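Local coordinates for thioredoxin-like protein (Bacteroides caccae ATCC 43185, PDB 4YOD), which probably acts as a thiol-disulfide oxidoreductase of the thioredoxin type, at residues 36-40 against 59-63; 186-192 against 257-261. Numbering follows the deposited sequence.

Contact 1 (36-40 against 59-63); sequences KHYWD and AWVDY
A type I turn from His37 to Asp40, closed by Asp40 N to His37 O at 3.1 Å, puts Tyr38 and Trp39 at its two corners and presents both rings to segment 59-63 of helix 53-66. The nearest CA pair, Tyr38 and Tyr63, lies 7.4 Å apart. Trp39 (chi1 m) loses the most surface: the edge of its five-membered ring meets the face of Tyr63, centroids 4.3 Å apart and planes at 73°, while its CZ2 lies 3.7 Å from Trp60 CE3. Tyr38 (chi1 t) receives Tyr63 CB over its ring face, a CH-pi contact 4.0 Å from the centroid, and its OH donates to Ala59 O at 2.7 Å. Ala59 O also accepts from Tyr63 N at 3.0 Å, so the hydroxyl is a second donor that satisfies tyrosine's polar end. Tyr63 (chi1 t) completes an aromatic cluster that joins this turn to helix 53-66. Beyond it, Thr82 of helix 72-85 bonds the Tyr63 hydroxyl, and Ile96, Leu99 and Ala100 of helix 90-105 pack against Trp60.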
loop_
_atom_site.group_PDB
_atom_site.type_symbol
_atom_site.label_atom_id
_atom_site.label_comp_id
_atom_site.label_asym_id
_atom_site.label_seq_id
_atom_site.Cartn_x
_atom_site.Cartn_y
_atom_site.Cartn_z
ATOM N N LYS A 36 -6.006 21.817 0.817
ATOM C CA LYS A 36 -6.029 22.566 -0.430
ATOM C C LYS A 36 -5.028 23.719 -0.500
ATOM O O LYS A 36 -4.445 23.924 -1.564
ATOM C CB LYS A 36 -7.442 23.081 -0.712
ATOM C CG LYS A 36 -8.324 21.984 -1.332
ATOM C CD LYS A 36 -9.795 22.381 -1.441
ATOM C CE LYS A 36 -10.618 21.281 -2.071
ATOM N NZ LYS A 36 -12.040 21.678 -2.251
ATOM N N HIS A 37 -4.795 24.433 0.617
ATOM C CA HIS A 37 -3.940 25.617 0.657
ATOM C C HIS A 37 -2.573 25.380 1.314
ATOM O O HIS A 37 -1.786 26.321 1.420
ATOM C CB HIS A 37 -4.681 26.744 1.405
ATOM C CG HIS A 37 -5.946 27.156 0.720
ATOM N ND1 HIS A 37 -5.997 28.291 -0.070
ATOM C CD2 HIS A 37 -7.150 26.538 0.680
ATOM C CE1 HIS A 37 -7.232 28.334 -0.556
ATOM N NE2 HIS A 37 -7.960 27.295 -0.137
ATOM N N TYR A 38 -2.263 24.129 1.679
ATOM C CA TYR A 38 -1.045 23.727 2.400
ATOM C C TYR A 38 0.238 24.323 1.846
ATOM O O TYR A 38 1.060 24.780 2.642
ATOM C CB TYR A 38 -0.910 22.185 2.427
ATOM C CG TYR A 38 0.134 21.693 3.408
ATOM C CD1 TYR A 38 -0.167 21.550 4.760
ATOM C CD2 TYR A 38 1.445 21.454 3.002
ATOM C CE1 TYR A 38 0.802 21.146 5.679
ATOM C CE2 TYR A 38 2.419 21.040 3.907
ATOM C CZ TYR A 38 2.092 20.891 5.247
ATOM O OH TYR A 38 3.041 20.498 6.151
ATOM N N TRP A 39 0.412 24.295 0.505
ATOM C CA TRP A 39 1.629 24.713 -0.182
ATOM C C TRP A 39 1.560 26.109 -0.804
ATOM O O TRP A 39 2.476 26.477 -1.537
ATOM C CB TRP A 39 1.950 23.679 -1.290
ATOM C CG TRP A 39 2.205 22.293 -0.760
ATOM C CD1 TRP A 39 1.326 21.253 -0.738
ATOM C CD2 TRP A 39 3.399 21.824 -0.110
ATOM N NE1 TRP A 39 1.920 20.140 -0.183
ATOM C CE2 TRP A 39 3.187 20.467 0.228
ATOM C CE3 TRP A 39 4.648 22.410 0.184
ATOM C CZ2 TRP A 39 4.171 19.681 0.848
ATOM C CZ3 TRP A 39 5.623 21.633 0.806
ATOM C CH2 TRP A 39 5.376 20.289 1.142
ATOM N N ASP A 40 0.500 26.878 -0.521
ATOM C CA ASP A 40 0.272 28.214 -1.078
ATOM C C ASP A 40 1.434 29.209 -0.878
ATOM O O ASP A 40 1.644 30.052 -1.748
ATOM C CB ASP A 40 -0.993 28.829 -0.453
ATOM C CG ASP A 40 -2.317 28.381 -1.053
ATOM O OD1 ASP A 40 -2.325 27.378 -1.805
ATOM O OD2 ASP A 40 -3.347 29.042 -0.776
ATOM N N ALA A 59 7.857 19.309 6.364
ATOM C CA ALA A 59 6.650 19.889 5.760
ATOM C C ALA A 59 5.922 18.824 4.914
ATOM O O ALA A 59 4.696 18.706 5.006
ATOM C CB ALA A 59 7.012 21.088 4.891
ATOM N N TRP A 60 6.688 18.006 4.155
ATOM C CA TRP A 60 6.127 16.914 3.342
ATOM C C TRP A 60 5.479 15.839 4.248
ATOM O O TRP A 60 4.387 15.385 3.943
ATOM C CB TRP A 60 7.174 16.280 2.415
ATOM C CG TRP A 60 6.617 15.133 1.609
ATOM C CD1 TRP A 60 6.717 13.800 1.895
ATOM C CD2 TRP A 60 5.743 15.235 0.473
ATOM N NE1 TRP A 60 6.002 13.058 0.971
ATOM C CE2 TRP A 60 5.395 13.916 0.087
ATOM C CE3 TRP A 60 5.251 16.317 -0.286
ATOM C CZ2 TRP A 60 4.580 13.651 -1.023
ATOM C CZ3 TRP A 60 4.451 16.055 -1.385
ATOM C CH2 TRP A 60 4.119 14.737 -1.743
ATOM N N VAL A 61 6.159 15.445 5.342
ATOM C CA VAL A 61 5.683 14.446 6.317
ATOM C C VAL A 61 4.329 14.911 6.929
ATOM O O VAL A 61 3.377 14.122 6.973
ATOM C CB VAL A 61 6.776 14.184 7.398
ATOM C CG1 VAL A 61 6.231 13.468 8.644
ATOM C CG2 VAL A 61 7.934 13.414 6.806
ATOM N N ASP A 62 4.262 16.178 7.389
ATOM C CA ASP A 62 3.049 16.779 7.960
ATOM C C ASP A 62 1.902 16.846 6.923
ATOM O O ASP A 62 0.754 16.627 7.287
ATOM C CB ASP A 62 3.336 18.154 8.543
ATOM C CG ASP A 62 4.164 18.087 9.820
ATOM O OD1 ASP A 62 4.122 17.034 10.504
ATOM O OD2 ASP A 62 4.865 19.075 10.123
ATOM N N TYR A 63 2.225 17.077 5.644
ATOM C CA TYR A 63 1.245 17.072 4.554
ATOM C C TYR A 63 0.637 15.676 4.385
ATOM O O TYR A 63 -0.585 15.550 4.324
ATOM C CB TYR A 63 1.913 17.508 3.240
ATOM C CG TYR A 63 0.988 17.586 2.044
ATOM C CD1 TYR A 63 -0.078 18.491 2.017
ATOM C CD2 TYR A 63 1.247 16.850 0.890
ATOM C CE1 TYR A 63 -0.917 18.584 0.905
ATOM C CE2 TYR A 63 0.470 17.005 -0.261
ATOM C CZ TYR A 63 -0.612 17.871 -0.247
ATOM O OH TYR A 63 -1.386 17.998 -1.381
HETATM O O HOH W 1 3.475 21.594 8.756
#

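Contact 2 (186-192 against 257-261); sequences CHACTET and IPTLY
The contact brings together two features of redox-active thioredoxin-fold proteins, a CxxC sequence at a helix start, probably the redox motif, and a cis-proline just before a strand, with no hydrogen bond between them. The nearest CA atoms, those of Cys189 and Pro258, are 5.5 Å apart, and the cis peptide between Ile257 and Pro258 helps set the proline ring against the helix. Cys186 sits at the N-cap (phi/psi -51/118); chi1 t carries its SG to 4.2 Å from Pro258 CD. From His187 onward the backbone is helical, and His187 itself is out of reach. Ala188, small enough for close approach, puts CB 3.8 Å from Pro258 CD. Cys189 (chi1 m) is buried and lays SG 3.7 Å from Pro258 CB and 4.2 Å from Ile257 CG2. The two sulfurs, Cys186 SG and Cys189 SG, are 3.7 Å apart, too far for a disulfide, so the pair is modelled as free thiols, consistent with a reduced redox centre. Thr190 takes no part across the segments; its OG1 donates to Cys186 O at 3.2 Å. Thr192 closes the interface: with chi1 m its OG1 returns to Ala188 O at 3.0 Å, which satisfies the hydroxyl inside the helix although it lies 3.6 Å from Pro258 CG. Strand 259-263 then runs antiparallel to strand 176-181, whose Phe180 touches Thr192, Pro258 and Leu260. Leucine is apt where the strand faces the helix: Leu260 CD1 reaches Thr192 CG2 at 4.0 Å.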
loop_
_atom_site.group_PDB
_atom_site.type_symbol
_atom_site.label_atom_id
_atom_site.label_comp_id
_atom_site.label_asym_id
_atom_site.label_seq_id
_atom_site.Cartn_x
_atom_site.Cartn_y
_atom_site.Cartn_z
ATOM N N CYS A 186 12.116 -16.293 7.434
ATOM C CA CYS A 186 11.855 -14.857 7.609
ATOM C C CYS A 186 11.209 -14.594 8.987
ATOM O O CYS A 186 10.134 -15.131 9.274
ATOM C CB CYS A 186 10.971 -14.363 6.461
ATOM S SG CYS A 186 10.396 -12.649 6.615
ATOM N N HIS A 187 11.898 -13.809 9.846
ATOM C CA HIS A 187 11.446 -13.473 11.204
ATOM C C HIS A 187 10.141 -12.665 11.188
ATOM O O HIS A 187 9.275 -12.911 12.036
ATOM C CB HIS A 187 12.525 -12.717 11.996
ATOM C CG HIS A 187 12.105 -12.398 13.399
ATOM N ND1 HIS A 187 12.096 -13.368 14.389
ATOM C CD2 HIS A 187 11.647 -11.236 13.920
ATOM C CE1 HIS A 187 11.645 -12.764 15.478
ATOM N NE2 HIS A 187 11.365 -11.481 15.246
ATOM N N ALA A 188 9.998 -11.722 10.228
ATOM C CA ALA A 188 8.788 -10.910 10.073
ATOM C C ALA A 188 7.579 -11.792 9.682
ATOM O O ALA A 188 6.449 -11.465 10.059
ATOM C CB ALA A 188 9.005 -9.815 9.043
ATOM N N CYS A 189 7.828 -12.918 8.961
ATOM C CA CYS A 189 6.806 -13.894 8.561
ATOM C C CYS A 189 6.328 -14.677 9.798
ATOM O O CYS A 189 5.131 -14.919 9.923
ATOM C CB CYS A 189 7.318 -14.832 7.467
ATOM S SG CYS A 189 7.170 -14.171 5.780
ATOM N N THR A 190 7.254 -15.042 10.717
ATOM C CA THR A 190 6.934 -15.760 11.964
ATOM C C THR A 190 6.078 -14.862 12.873
ATOM O O THR A 190 5.119 -15.341 13.474
ATOM C CB THR A 190 8.216 -16.232 12.700
ATOM O OG1 THR A 190 9.125 -16.824 11.775
ATOM C CG2 THR A 190 7.917 -17.223 13.808
ATOM N N GLU A 191 6.438 -13.563 12.959
ATOM C CA GLU A 191 5.751 -12.526 13.733
ATOM C C GLU A 191 4.289 -12.372 13.234
ATOM O O GLU A 191 3.363 -12.290 14.045
ATOM C CB GLU A 191 6.527 -11.207 13.581
ATOM C CG GLU A 191 6.243 -10.156 14.637
ATOM C CD GLU A 191 7.209 -8.989 14.580
ATOM O OE1 GLU A 191 7.081 -8.152 13.656
ATOM O OE2 GLU A 191 8.112 -8.925 15.447
ATOM N N THR A 192 4.099 -12.390 11.899
ATOM C CA THR A 192 2.796 -12.290 11.243
ATOM C C THR A 192 1.952 -13.558 11.512
ATOM O O THR A 192 0.763 -13.414 11.791
ATOM C CB THR A 192 2.974 -11.991 9.744
ATOM O OG1 THR A 192 3.559 -10.696 9.629
ATOM C CG2 THR A 192 1.660 -12.002 8.974
ATOM N N ILE A 257 7.520 -8.693 1.688
ATOM C CA ILE A 257 7.136 -10.042 2.103
ATOM C C ILE A 257 7.527 -10.122 3.584
ATOM O O ILE A 257 8.664 -9.799 3.923
ATOM C CB ILE A 257 7.688 -11.190 1.209
ATOM C CG1 ILE A 257 7.012 -11.162 -0.193
ATOM C CG2 ILE A 257 7.476 -12.559 1.881
ATOM C CD1 ILE A 257 7.650 -12.098 -1.261
ATOM N N PRO A 258 6.575 -10.386 4.502
ATOM C CA PRO A 258 5.192 -10.814 4.260
ATOM C C PRO A 258 4.264 -9.690 3.815
ATOM O O PRO A 258 4.536 -8.504 4.032
ATOM C CB PRO A 258 4.755 -11.358 5.634
ATOM C CG PRO A 258 5.576 -10.565 6.620
ATOM C CD PRO A 258 6.913 -10.428 5.945
ATOM N N THR A 259 3.176 -10.075 3.153
ATOM C CA THR A 259 2.146 -9.118 2.781
ATOM C C THR A 259 0.791 -9.808 2.931
ATOM O O THR A 259 0.672 -11.013 2.706
ATOM C CB THR A 259 2.391 -8.415 1.442
ATOM O OG1 THR A 259 1.626 -7.227 1.465
ATOM C CG2 THR A 259 2.027 -9.247 0.226
ATOM N N LEU A 260 -0.206 -9.047 3.378
ATOM C CA LEU A 260 -1.541 -9.585 3.619
ATOM C C LEU A 260 -2.582 -8.867 2.808
ATOM O O LEU A 260 -2.515 -7.654 2.686
ATOM C CB LEU A 260 -1.917 -9.469 5.113
ATOM C CG LEU A 260 -1.027 -10.189 6.124
ATOM C CD1 LEU A 260 -1.342 -9.727 7.546
ATOM C CD2 LEU A 260 -1.177 -11.687 6.011
ATOM N N TYR A 261 -3.534 -9.635 2.261
ATOM C CA TYR A 261 -4.701 -9.123 1.540
ATOM C C TYR A 261 -5.955 -9.664 2.179
ATOM O O TYR A 261 -5.970 -10.815 2.604
ATOM C CB TYR A 261 -4.693 -9.567 0.065
ATOM C CG TYR A 261 -3.752 -8.795 -0.826
ATOM C CD1 TYR A 261 -2.391 -9.085 -0.853
ATOM C CD2 TYR A 261 -4.233 -7.848 -1.725
ATOM C CE1 TYR A 261 -1.521 -8.417 -1.718
ATOM C CE2 TYR A 261 -3.368 -7.157 -2.580
ATOM C CZ TYR A 261 -2.017 -7.462 -2.583
ATOM O OH TYR A 261 -1.153 -6.759 -3.379
#

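In the fold
From the N terminus, the chain leaves helix 27-37 and soon folds back through contact 1, which closes a short excursion of 18 residues and ties the region around residues 36-40 to helix 53-66. Further helices, ending with 132-146, complete the N-terminal helical part before the mixed sheet begins with strand 176-181. Contact 2 opens after that strand and closes a much longer loop of 64 residues, joining the start of helix 187-197 to strand 259-263. The contacts therefore follow in series, neither nested nor crossed. Their centres are about 33 Å apart, on opposite sides of the chain's centre, and each serves its own region: contact 1 the helical one, contact 2 the thioredoxin-like one.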